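Local coordinates for MIP07328p (Drosophila melanogaster, PDB 6FKK), which probably acts as a repulsive axon guidance cue, its extracellular sema domain engaging semaphorin receptors on responding cells, at residues F265-I270 against T378-H383; A253-S258 against A287-S292; R212-E217 against K223-R228. All coordinates share one frame; numbering follows the deposited sequence.

Interaction 1: residues F265-I270 against T378-H383. With NAG (2-acetamido-2-deoxy-beta-D-glucopyranose), chain B.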
loop_
_atom_site.group_PDB
_atom_site.type_symbol
_atom_site.label_atom_id
_atom_site.label_comp_id
_atom_site.label_asym_id
_atom_site.label_seq_id
_atom_site.Cartn_x
_atom_site.Cartn_y
_atom_site.Cartn_z
ATOM N N PHE A 265 10.999 -19.854 2.983
ATOM C CA PHE A 265 10.698 -19.017 4.140
ATOM C C PHE A 265 9.695 -17.954 3.708
ATOM O O PHE A 265 10.040 -17.043 2.949
ATOM C CB PHE A 265 11.973 -18.385 4.696
ATOM C CG PHE A 265 11.776 -17.658 5.997
ATOM C CD1 PHE A 265 11.437 -16.316 6.011
ATOM C CD2 PHE A 265 11.937 -18.316 7.205
ATOM C CE1 PHE A 265 11.255 -15.644 7.205
ATOM C CE2 PHE A 265 11.757 -17.649 8.403
ATOM C CZ PHE A 265 11.416 -16.310 8.402
ATOM N N TYR A 266 8.465 -18.059 4.199
ATOM C CA TYR A 266 7.379 -17.201 3.747
ATOM C C TYR A 266 7.208 -15.984 4.647
ATOM O O TYR A 266 7.387 -16.062 5.867
ATOM C CB TYR A 266 6.059 -17.974 3.699
ATOM C CG TYR A 266 5.982 -19.020 2.613
ATOM C CD1 TYR A 266 6.473 -20.301 2.818
ATOM C CD2 TYR A 266 5.399 -18.730 1.387
ATOM C CE1 TYR A 266 6.394 -21.263 1.829
ATOM C CE2 TYR A 266 5.315 -19.685 0.391
ATOM C CZ TYR A 266 5.814 -20.949 0.618
ATOM O OH TYR A 266 5.733 -21.905 -0.369
ATOM N N PHE A 267 6.861 -14.860 4.030
ATOM C CA PHE A 267 6.366 -13.673 4.721
ATOM C C PHE A 267 4.898 -13.550 4.323
ATOM O O PHE A 267 4.578 -13.036 3.247
ATOM C CB PHE A 267 7.165 -12.430 4.340
ATOM C CG PHE A 267 8.643 -12.544 4.598
ATOM C CD1 PHE A 267 9.476 -13.151 3.672
ATOM C CD2 PHE A 267 9.204 -12.020 5.752
ATOM C CE1 PHE A 267 10.836 -13.249 3.898
ATOM C CE2 PHE A 267 10.564 -12.117 5.986
ATOM C CZ PHE A 267 11.381 -12.732 5.057
ATOM N N ASP A 268 4.004 -14.033 5.186
ATOM C CA ASP A 268 2.621 -14.278 4.802
ATOM C C ASP A 268 1.653 -13.164 5.184
ATOM O O ASP A 268 0.481 -13.238 4.804
ATOM C CB ASP A 268 2.131 -15.592 5.420
ATOM C CG ASP A 268 2.631 -16.810 4.672
ATOM O OD1 ASP A 268 2.752 -16.735 3.431
ATOM O OD2 ASP A 268 2.897 -17.842 5.326
ATOM N N GLU A 269 2.096 -12.146 5.915
ATOM C CA GLU A 269 1.204 -11.095 6.405
ATOM C C GLU A 269 1.591 -9.765 5.764
ATOM O O GLU A 269 2.523 -9.095 6.220
ATOM C CB GLU A 269 1.243 -11.017 7.928
ATOM C CG GLU A 269 0.702 -12.260 8.616
ATOM C CD GLU A 269 0.528 -12.078 10.110
ATOM O OE1 GLU A 269 1.053 -11.083 10.656
ATOM O OE2 GLU A 269 -0.137 -12.927 10.738
ATOM N N ILE A 270 0.863 -9.384 4.714
ATOM C CA ILE A 270 1.110 -8.109 4.053
ATOM C C ILE A 270 0.722 -6.968 4.987
ATOM O O ILE A 270 -0.199 -7.086 5.807
ATOM C CB ILE A 270 0.344 -8.043 2.720
ATOM C CG1 ILE A 270 0.827 -6.867 1.871
ATOM C CG2 ILE A 270 -1.153 -7.947 2.961
ATOM C CD1 ILE A 270 0.318 -6.912 0.450
ATOM N N THR A 378 15.085 -8.275 2.994
ATOM C CA THR A 378 14.620 -9.049 4.135
ATOM C C THR A 378 15.204 -8.476 5.418
ATOM O O THR A 378 16.340 -7.990 5.439
ATOM C CB THR A 378 14.999 -10.533 4.013
ATOM O OG1 THR A 378 16.424 -10.672 4.036
ATOM C CG2 THR A 378 14.460 -11.117 2.719
ATOM N N LYS A 379 14.411 -8.527 6.487
ATOM C CA LYS A 379 14.835 -8.087 7.816
ATOM C C LYS A 379 14.359 -9.135 8.816
ATOM O O LYS A 379 13.180 -9.157 9.178
ATOM C CB LYS A 379 14.281 -6.706 8.152
ATOM C CG LYS A 379 15.104 -5.548 7.614
ATOM C CD LYS A 379 14.537 -4.214 8.079
ATOM C CE LYS A 379 15.587 -3.116 8.019
ATOM N NZ LYS A 379 16.732 -3.408 8.928
ATOM N N VAL A 380 15.272 -9.996 9.261
ATOM C CA VAL A 380 14.934 -11.138 10.102
ATOM C C VAL A 380 15.711 -11.048 11.408
ATOM O O VAL A 380 16.874 -10.627 11.424
ATOM C CB VAL A 380 15.225 -12.470 9.378
ATOM C CG1 VAL A 380 14.717 -13.646 10.191
ATOM C CG2 VAL A 380 14.590 -12.466 8.000
ATOM N N ASN A 381 15.057 -11.443 12.506
ATOM C CA ASN A 381 15.665 -11.462 13.837
ATOM C C ASN A 381 16.139 -10.073 14.256
ATOM O O ASN A 381 17.216 -9.910 14.834
ATOM C CB ASN A 381 16.811 -12.476 13.912
ATOM C CG ASN A 381 16.324 -13.886 14.185
ATOM O OD1 ASN A 381 15.456 -14.101 15.034
ATOM N ND2 ASN A 381 16.877 -14.857 13.465
ATOM N N LEU A 382 15.324 -9.062 13.967
ATOM C CA LEU A 382 15.612 -7.687 14.341
ATOM C C LEU A 382 14.523 -7.168 15.269
ATOM O O LEU A 382 13.404 -7.687 15.303
ATOM C CB LEU A 382 15.728 -6.789 13.105
ATOM C CG LEU A 382 16.808 -7.211 12.107
ATOM C CD1 LEU A 382 16.808 -6.294 10.894
ATOM C CD2 LEU A 382 18.175 -7.230 12.775
ATOM N N HIS A 383 14.864 -6.129 16.030
ATOM C CA HIS A 383 13.955 -5.561 17.015
ATOM C C HIS A 383 12.951 -4.584 16.411
ATOM O O HIS A 383 12.400 -3.751 17.142
ATOM C CB HIS A 383 14.749 -4.876 18.131
ATOM C CG HIS A 383 15.594 -5.816 18.935
ATOM N ND1 HIS A 383 15.091 -6.961 19.512
ATOM C CD2 HIS A 383 16.908 -5.776 19.263
ATOM C CE1 HIS A 383 16.057 -7.589 20.158
ATOM N NE2 HIS A 383 17.170 -6.890 20.023
HETATM C C1 NAG B . 6.015 -19.597 -3.646
HETATM C C2 NAG B . 5.470 -20.997 -3.892
HETATM C C3 NAG B . 6.523 -22.051 -3.544
HETATM C C4 NAG B . 7.870 -21.733 -4.191
HETATM C C5 NAG B . 8.254 -20.274 -3.961
HETATM C C6 NAG B . 9.497 -19.859 -4.712
HETATM C C7 NAG B . 3.037 -21.274 -3.667
HETATM C C8 NAG B . 1.903 -21.515 -2.717
HETATM N N2 NAG B . 4.256 -21.220 -3.121
HETATM O O3 NAG B . 6.032 -23.311 -3.988
HETATM O O4 NAG B . 8.909 -22.509 -3.599
HETATM O O5 NAG B . 7.197 -19.411 -4.393
HETATM O O6 NAG B . 9.332 -20.004 -6.115
HETATM O O7 NAG B . 2.857 -21.136 -4.873
#
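F267 reaches T378 and V380 through the far end of its ring, and this single aromatic tip carries most of a small contact. Its CZ lies 4.2 Å from CG2 of T378, with the two side chains crossing at about a right angle. V380 comes in differently: its CG2 sits at the ring edge, near the plane, 4.4 Å from CZ of F267. T378 offers a methyl and not a hydroxyl because OG1 occupies the position between backbone N and carbonyl carbon (chi1 64°), leaving CG2 turned to the ring. The touching groups are therefore all apolar, and the backbones stay well apart, 9.5 Å between CA of F267 and CA of T378.

The neighbouring residue shows the alternation expected of extended chain. Y266 projects to the other side, where its OH accepts a hydrogen bond from N2 of the N-acetylglucosamine (3.2 Å, N-H...O angle 146°), with the sugar nitrogen at the ring edge and in plane. Two consecutive residues thus serve packing on one side and glycan on the other.

This is plain packing within the sema-domain beta-propeller, joining two strands that are not paired directly. Strand 265-279 pairs with 251-259 and 282-290, while 377-380 lies against 298-305 through K379 and S299; F267 spans the distance between them, resting also on F289 of strand 282-290, V259 of strand 251-259 and the loop residue T291.

Interaction 2: residues A253-S258 against A287-S292. With NAG (2-acetamido-2-deoxy-beta-D-glucopyranose), chain B.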
loop_
_atom_site.group_PDB
_atom_site.type_symbol
_atom_site.label_atom_id
_atom_site.label_comp_id
_atom_site.label_asym_id
_atom_site.label_seq_id
_atom_site.Cartn_x
_atom_site.Cartn_y
_atom_site.Cartn_z
ATOM N N ALA A 253 -6.459 -14.355 -5.297
ATOM C CA ALA A 253 -5.300 -15.225 -5.409
ATOM C C ALA A 253 -4.329 -14.893 -4.290
ATOM O O ALA A 253 -4.294 -13.764 -3.792
ATOM C CB ALA A 253 -4.611 -15.076 -6.770
ATOM N N ARG A 254 -3.544 -15.888 -3.891
ATOM C CA ARG A 254 -2.555 -15.687 -2.844
ATOM C C ARG A 254 -1.333 -14.971 -3.401
ATOM O O ARG A 254 -0.925 -15.202 -4.543
ATOM C CB ARG A 254 -2.141 -17.023 -2.230
ATOM C CG ARG A 254 -1.130 -16.886 -1.104
ATOM C CD ARG A 254 -0.631 -18.234 -0.623
ATOM N NE ARG A 254 0.346 -18.085 0.453
ATOM C CZ ARG A 254 0.994 -19.097 1.019
ATOM N NH1 ARG A 254 0.771 -20.339 0.614
ATOM N NH2 ARG A 254 1.867 -18.865 1.992
ATOM N N LEU A 255 -0.757 -14.087 -2.592
ATOM C CA LEU A 255 0.510 -13.455 -2.922
ATOM C C LEU A 255 1.651 -14.270 -2.329
ATOM O O LEU A 255 1.567 -14.739 -1.189
ATOM C CB LEU A 255 0.550 -12.020 -2.400
ATOM C CG LEU A 255 -0.441 -11.048 -3.040
ATOM C CD1 LEU A 255 -0.353 -9.694 -2.363
ATOM C CD2 LEU A 255 -0.168 -10.919 -4.528
ATOM N N ASN A 256 2.714 -14.444 -3.109
ATOM C CA ASN A 256 3.842 -15.294 -2.738
ATOM C C ASN A 256 5.070 -14.410 -2.549
ATOM O O ASN A 256 5.760 -14.073 -3.516
ATOM C CB ASN A 256 4.080 -16.367 -3.799
ATOM C CG ASN A 256 5.142 -17.379 -3.397
ATOM O OD1 ASN A 256 6.035 -17.091 -2.598
ATOM N ND2 ASN A 256 5.050 -18.578 -3.959
ATOM N N CYS A 257 5.343 -14.048 -1.301
ATOM C CA CYS A 257 6.552 -13.323 -0.924
ATOM C C CYS A 257 7.363 -14.252 -0.027
ATOM O O CYS A 257 7.116 -14.336 1.179
ATOM C CB CYS A 257 6.215 -12.011 -0.223
ATOM S SG CYS A 257 7.656 -10.991 0.164
ATOM N N SER A 258 8.324 -14.955 -0.622
ATOM C CA SER A 258 9.070 -15.971 0.103
ATOM C C SER A 258 10.494 -16.046 -0.422
ATOM O O SER A 258 10.774 -15.685 -1.568
ATOM C CB SER A 258 8.405 -17.348 -0.017
ATOM O OG SER A 258 8.440 -17.813 -1.355
ATOM N N ALA A 287 5.212 -4.086 -2.031
ATOM C CA ALA A 287 4.468 -4.392 -0.819
ATOM C C ALA A 287 5.423 -4.786 0.296
ATOM O O ALA A 287 6.537 -5.256 0.053
ATOM C CB ALA A 287 3.447 -5.510 -1.052
ATOM N N VAL A 288 4.961 -4.592 1.530
ATOM C CA VAL A 288 5.715 -4.923 2.732
ATOM C C VAL A 288 5.036 -6.096 3.422
ATOM O O VAL A 288 3.821 -6.068 3.653
ATOM C CB VAL A 288 5.818 -3.714 3.677
ATOM C CG1 VAL A 288 6.357 -4.145 5.025
ATOM C CG2 VAL A 288 6.702 -2.648 3.062
ATOM N N PHE A 289 5.816 -7.121 3.751
ATOM C CA PHE A 289 5.314 -8.324 4.396
ATOM C C PHE A 289 6.066 -8.576 5.696
ATOM O O PHE A 289 7.269 -8.314 5.789
ATOM C CB PHE A 289 5.460 -9.550 3.486
ATOM C CG PHE A 289 4.652 -9.480 2.223
ATOM C CD1 PHE A 289 5.095 -8.740 1.139
ATOM C CD2 PHE A 289 3.463 -10.182 2.109
ATOM C CE1 PHE A 289 4.359 -8.685 -0.027
ATOM C CE2 PHE A 289 2.721 -10.130 0.943
ATOM C CZ PHE A 289 3.169 -9.380 -0.125
ATOM N N THR A 290 5.352 -9.095 6.693
ATOM C CA THR A 290 5.948 -9.556 7.936
ATOM C C THR A 290 5.600 -11.022 8.154
ATOM O O THR A 290 4.649 -11.549 7.570
ATOM C CB THR A 290 5.477 -8.725 9.141
ATOM O OG1 THR A 290 4.045 -8.758 9.224
ATOM C CG2 THR A 290 5.947 -7.280 9.024
ATOM N N THR A 291 6.385 -11.682 9.002
ATOM C CA THR A 291 6.125 -13.075 9.322
ATOM C C THR A 291 5.055 -13.183 10.403
ATOM O O THR A 291 4.725 -12.216 11.095
ATOM C CB THR A 291 7.394 -13.783 9.794
ATOM O OG1 THR A 291 7.819 -13.223 11.043
ATOM C CG2 THR A 291 8.501 -13.627 8.772
ATOM N N SER A 292 4.514 -14.389 10.543
ATOM C CA SER A 292 3.525 -14.657 11.569
ATOM C C SER A 292 4.217 -14.817 12.925
ATOM O O SER A 292 5.445 -14.800 13.035
ATOM C CB SER A 292 2.694 -15.879 11.188
ATOM O OG SER A 292 2.088 -15.695 9.918
HETATM C C1 NAG B . 6.015 -19.597 -3.646
HETATM C C2 NAG B . 5.470 -20.997 -3.892
HETATM C C3 NAG B . 6.523 -22.051 -3.544
HETATM C C4 NAG B . 7.870 -21.733 -4.191
HETATM C C5 NAG B . 8.254 -20.274 -3.961
HETATM C C6 NAG B . 9.497 -19.859 -4.712
HETATM C C7 NAG B . 3.037 -21.274 -3.667
HETATM C C8 NAG B . 1.903 -21.515 -2.717
HETATM N N2 NAG B . 4.256 -21.220 -3.121
HETATM O O3 NAG B . 6.032 -23.311 -3.988
HETATM O O4 NAG B . 8.909 -22.509 -3.599
HETATM O O5 NAG B . 7.197 -19.411 -4.393
HETATM O O6 NAG B . 9.332 -20.004 -6.115
HETATM O O7 NAG B . 2.857 -21.136 -4.873
#
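C257 lies over one face of the F289 ring, and the two make a compact centre to this buried contact. The CB of C257 stands 3.7 Å from the centroid of the F289 ring, only 9° off the ring normal, a CH-pi contact over the middle of the face. The sulfur follows obliquely: SG is 4.2 Å from the same centroid and comes nearest at CD1 of F289, a sulfur-aromatic contact set by the side-chain torsion that turns SG of C257 away from its own N (chi1 -176°). L255 adds a lighter touch from another direction, its CD1 at the ring edge, near the plane, 4.2 Å from CZ of F289.

On the other side of strand 251-259 the packing gives way to sugar. N256 points away from F289, and its ND2 is bonded covalently to C1 of the N-acetylglucosamine (1.4 Å). S258 OG donates a hydrogen bond to OD1 of N256 (2.8 Å) in the carbonyl plane, which helps to fix the rotation of the glycosylated amide, and its OG also lies 3.6 Å from C5 of the sugar. The partly exposed, extended R254 approaches the sugar loosely, NH1 near the acetyl methyl C8, while its NH2 forms a salt bridge with D268 and it makes a cation-pi contact with Y226.

Chemically, the strand is two-faced. The disulfide from C257 to C302 ties it covalently to strand 298-305 and probably helps to hold the sulfur beside the ring, whereas the other side carries N256 and S258, first and third residues of an N-X-S sequon with C257 between them, and so holds the glycan.

Interaction 3: residues R212-E217 against K223-R228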
loop_
_atom_site.group_PDB
_atom_site.type_symbol
_atom_site.label_atom_id
_atom_site.label_comp_id
_atom_site.label_asym_id
_atom_site.label_seq_id
_atom_site.Cartn_x
_atom_site.Cartn_y
_atom_site.Cartn_z
ATOM N N ARG A 212 -4.895 -9.259 4.070
ATOM C CA ARG A 212 -4.516 -10.511 4.700
ATOM C C ARG A 212 -5.730 -11.085 5.415
ATOM O O ARG A 212 -6.579 -10.342 5.917
ATOM C CB ARG A 212 -3.358 -10.316 5.686
ATOM C CG ARG A 212 -3.644 -9.308 6.784
ATOM C CD ARG A 212 -2.421 -9.081 7.662
ATOM N NE ARG A 212 -2.692 -8.146 8.752
ATOM C CZ ARG A 212 -2.541 -6.829 8.659
ATOM N NH1 ARG A 212 -2.117 -6.290 7.523
ATOM N NH2 ARG A 212 -2.811 -6.051 9.699
ATOM N N GLU A 213 -5.819 -12.411 5.448
ATOM C CA GLU A 213 -6.997 -13.068 5.998
ATOM C C GLU A 213 -6.614 -14.458 6.483
ATOM O O GLU A 213 -5.532 -14.968 6.183
ATOM C CB GLU A 213 -8.121 -13.156 4.963
ATOM C CG GLU A 213 -7.803 -14.077 3.796
ATOM C CD GLU A 213 -9.024 -14.411 2.959
ATOM O OE1 GLU A 213 -8.852 -14.926 1.834
ATOM O OE2 GLU A 213 -10.155 -14.162 3.430
ATOM N N LEU A 214 -7.529 -15.066 7.236
ATOM C CA LEU A 214 -7.355 -16.442 7.670
ATOM C C LEU A 214 -7.484 -17.392 6.486
ATOM O O LEU A 214 -8.138 -17.090 5.484
ATOM C CB LEU A 214 -8.382 -16.800 8.743
ATOM C CG LEU A 214 -8.289 -16.004 10.047
ATOM C CD1 LEU A 214 -9.377 -16.436 11.021
ATOM C CD2 LEU A 214 -6.908 -16.150 10.672
ATOM N N SER A 215 -6.854 -18.555 6.611
ATOM C CA SER A 215 -6.748 -19.504 5.514
ATOM C C SER A 215 -7.705 -20.668 5.719
ATOM O O SER A 215 -7.791 -21.226 6.817
ATOM C CB SER A 215 -5.320 -20.030 5.385
ATOM O OG SER A 215 -5.249 -21.033 4.387
ATOM N N MET A 216 -8.417 -21.028 4.654
ATOM C CA MET A 216 -9.177 -22.267 4.607
ATOM C C MET A 216 -8.445 -23.372 3.866
ATOM O O MET A 216 -8.629 -24.549 4.194
ATOM C CB MET A 216 -10.533 -22.036 3.933
ATOM C CG MET A 216 -11.458 -21.094 4.677
ATOM S SD MET A 216 -13.015 -20.864 3.798
ATOM C CE MET A 216 -13.457 -22.561 3.425
ATOM N N GLU A 217 -7.608 -23.015 2.890
ATOM C CA GLU A 217 -6.966 -24.010 2.037
ATOM C C GLU A 217 -6.018 -24.921 2.805
ATOM O O GLU A 217 -5.660 -25.988 2.294
ATOM C CB GLU A 217 -6.217 -23.315 0.899
ATOM C CG GLU A 217 -5.230 -22.253 1.356
ATOM C CD GLU A 217 -4.545 -21.563 0.193
ATOM O OE1 GLU A 217 -4.634 -22.080 -0.938
ATOM O OE2 GLU A 217 -3.921 -20.504 0.404
ATOM N N LYS A 223 -5.286 -21.696 11.984
ATOM C CA LYS A 223 -5.350 -20.236 11.963
ATOM C C LYS A 223 -4.026 -19.670 11.449
ATOM O O LYS A 223 -3.202 -19.123 12.185
ATOM C CB LYS A 223 -5.717 -19.697 13.338
ATOM C CG LYS A 223 -7.172 -19.949 13.687
ATOM C CD LYS A 223 -8.065 -19.593 12.502
ATOM C CE LYS A 223 -9.491 -20.080 12.693
ATOM N NZ LYS A 223 -10.326 -19.822 11.486
ATOM N N ALA A 224 -3.840 -19.815 10.142
ATOM C CA ALA A 224 -2.714 -19.246 9.421
ATOM C C ALA A 224 -3.197 -18.072 8.584
ATOM O O ALA A 224 -4.235 -18.159 7.919
ATOM C CB ALA A 224 -2.056 -20.288 8.516
ATOM N N VAL A 225 -2.446 -16.982 8.614
ATOM C CA VAL A 225 -2.785 -15.795 7.840
ATOM C C VAL A 225 -2.075 -15.864 6.495
ATOM O O VAL A 225 -0.869 -16.128 6.431
ATOM C CB VAL A 225 -2.404 -14.514 8.599
ATOM C CG1 VAL A 225 -2.790 -13.292 7.788
ATOM C CG2 VAL A 225 -3.078 -14.487 9.957
ATOM N N TYR A 226 -2.827 -15.635 5.421
ATOM C CA TYR A 226 -2.281 -15.537 4.076
ATOM C C TYR A 226 -2.617 -14.173 3.489
ATOM O O TYR A 226 -3.640 -13.568 3.825
ATOM C CB TYR A 226 -2.829 -16.641 3.157
ATOM C CG TYR A 226 -2.292 -18.028 3.444
ATOM C CD1 TYR A 226 -1.131 -18.209 4.182
ATOM C CD2 TYR A 226 -2.945 -19.155 2.967
ATOM C CE1 TYR A 226 -0.639 -19.476 4.446
ATOM C CE2 TYR A 226 -2.461 -20.426 3.223
ATOM C CZ TYR A 226 -1.309 -20.581 3.963
ATOM O OH TYR A 226 -0.825 -21.845 4.219
ATOM N N SER A 227 -1.746 -13.691 2.609
ATOM C CA SER A 227 -1.950 -12.425 1.922
ATOM C C SER A 227 -2.564 -12.679 0.552
ATOM O O SER A 227 -2.149 -13.592 -0.167
ATOM C CB SER A 227 -0.633 -11.663 1.778
ATOM O OG SER A 227 -0.050 -11.419 3.046
ATOM N N ARG A 228 -3.557 -11.867 0.194
ATOM C CA ARG A 228 -4.337 -12.087 -1.014
ATOM C C ARG A 228 -4.415 -10.815 -1.844
ATOM O O ARG A 228 -4.320 -9.701 -1.323
ATOM C CB ARG A 228 -5.768 -12.544 -0.695
ATOM C CG ARG A 228 -5.890 -13.608 0.380
ATOM C CD ARG A 228 -5.600 -14.998 -0.150
ATOM N NE ARG A 228 -6.215 -16.018 0.693
ATOM C CZ ARG A 228 -6.038 -17.325 0.536
ATOM N NH1 ARG A 228 -5.256 -17.776 -0.434
ATOM N NH2 ARG A 228 -6.640 -18.181 1.350
#
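E213 and Y226 form the hydrogen-bonded pair of an antiparallel hairpin, strands 206-214 and 225-233. Two backbone bonds join them, E213 N to Y226 O (3.0 Å) and Y226 N to E213 O (2.9 Å). R212 with S227 and L214 with V225 are the flanking non-hydrogen-bonded pairs, and CA-H...O contacts, such as CA of V225 to O of E213, fill in between.

Apolar packing gathers on the face carrying R212, L214 and V225. CG1 of V225 lies 3.7 Å from CB of R212, and its CG2 meets CD2 of L214 at 4.2 Å. Near the turn, the chain of K223, bent at chi2 (-45°), brings CD and NZ back against CD1 of L214, NZ nearest at 3.5 Å.

Charge collects on the face of E213 and Y226. R228 NE donates to OE1 of E213 (3.1 Å), which uses its anti lone pair; the carboxylate and guanidinium planes stand 79° apart, so this is not a flat paired bridge. R228 NH1 reaches OE2 of E217 (3.2 Å) from above the carboxylate plane, though E217 is poorly ordered. CB of Y226 lies over the centre of one face of the R228 guanidinium. OG of S215 and OE2 of E217 approach CD2 and CE2 of Y226 obliquely, with CG of E217 at the ring edge.

One arginine is shared by two glutamates, and E213 has further partners: K252, in another salt bridge, and the backbone N of N193. Opposite charges so interleaved probably keep E213 ionised despite its burial, and the acid ties its own strand to R228 on the partner strand and K252 on strand 251-259.

How the interactions relate
All three contacts belong to the sema domain, a beta-propeller, and their strands are consistent with two consecutive blades: 196-203, 206-214, 225-233 and 251-259, then 265-279, 282-290, 298-305 and 377-380. Interaction 3 would lie within the first, interaction 1 within the second and interaction 2 between them. Along the chain interaction 3 comes first; the segments of interactions 2 and 1 then alternate. Centres of interactions 1 and 2 are about 9 Å apart, 2 and 3 about 11 Å, 1 and 3 about 16 Å. S227 OG, hydrogen-bonded to D268 O and I270 N, joins interactions 3 and 1. Together the contacts tie neighbouring blades, with the C257-C302 disulfide as covalent link.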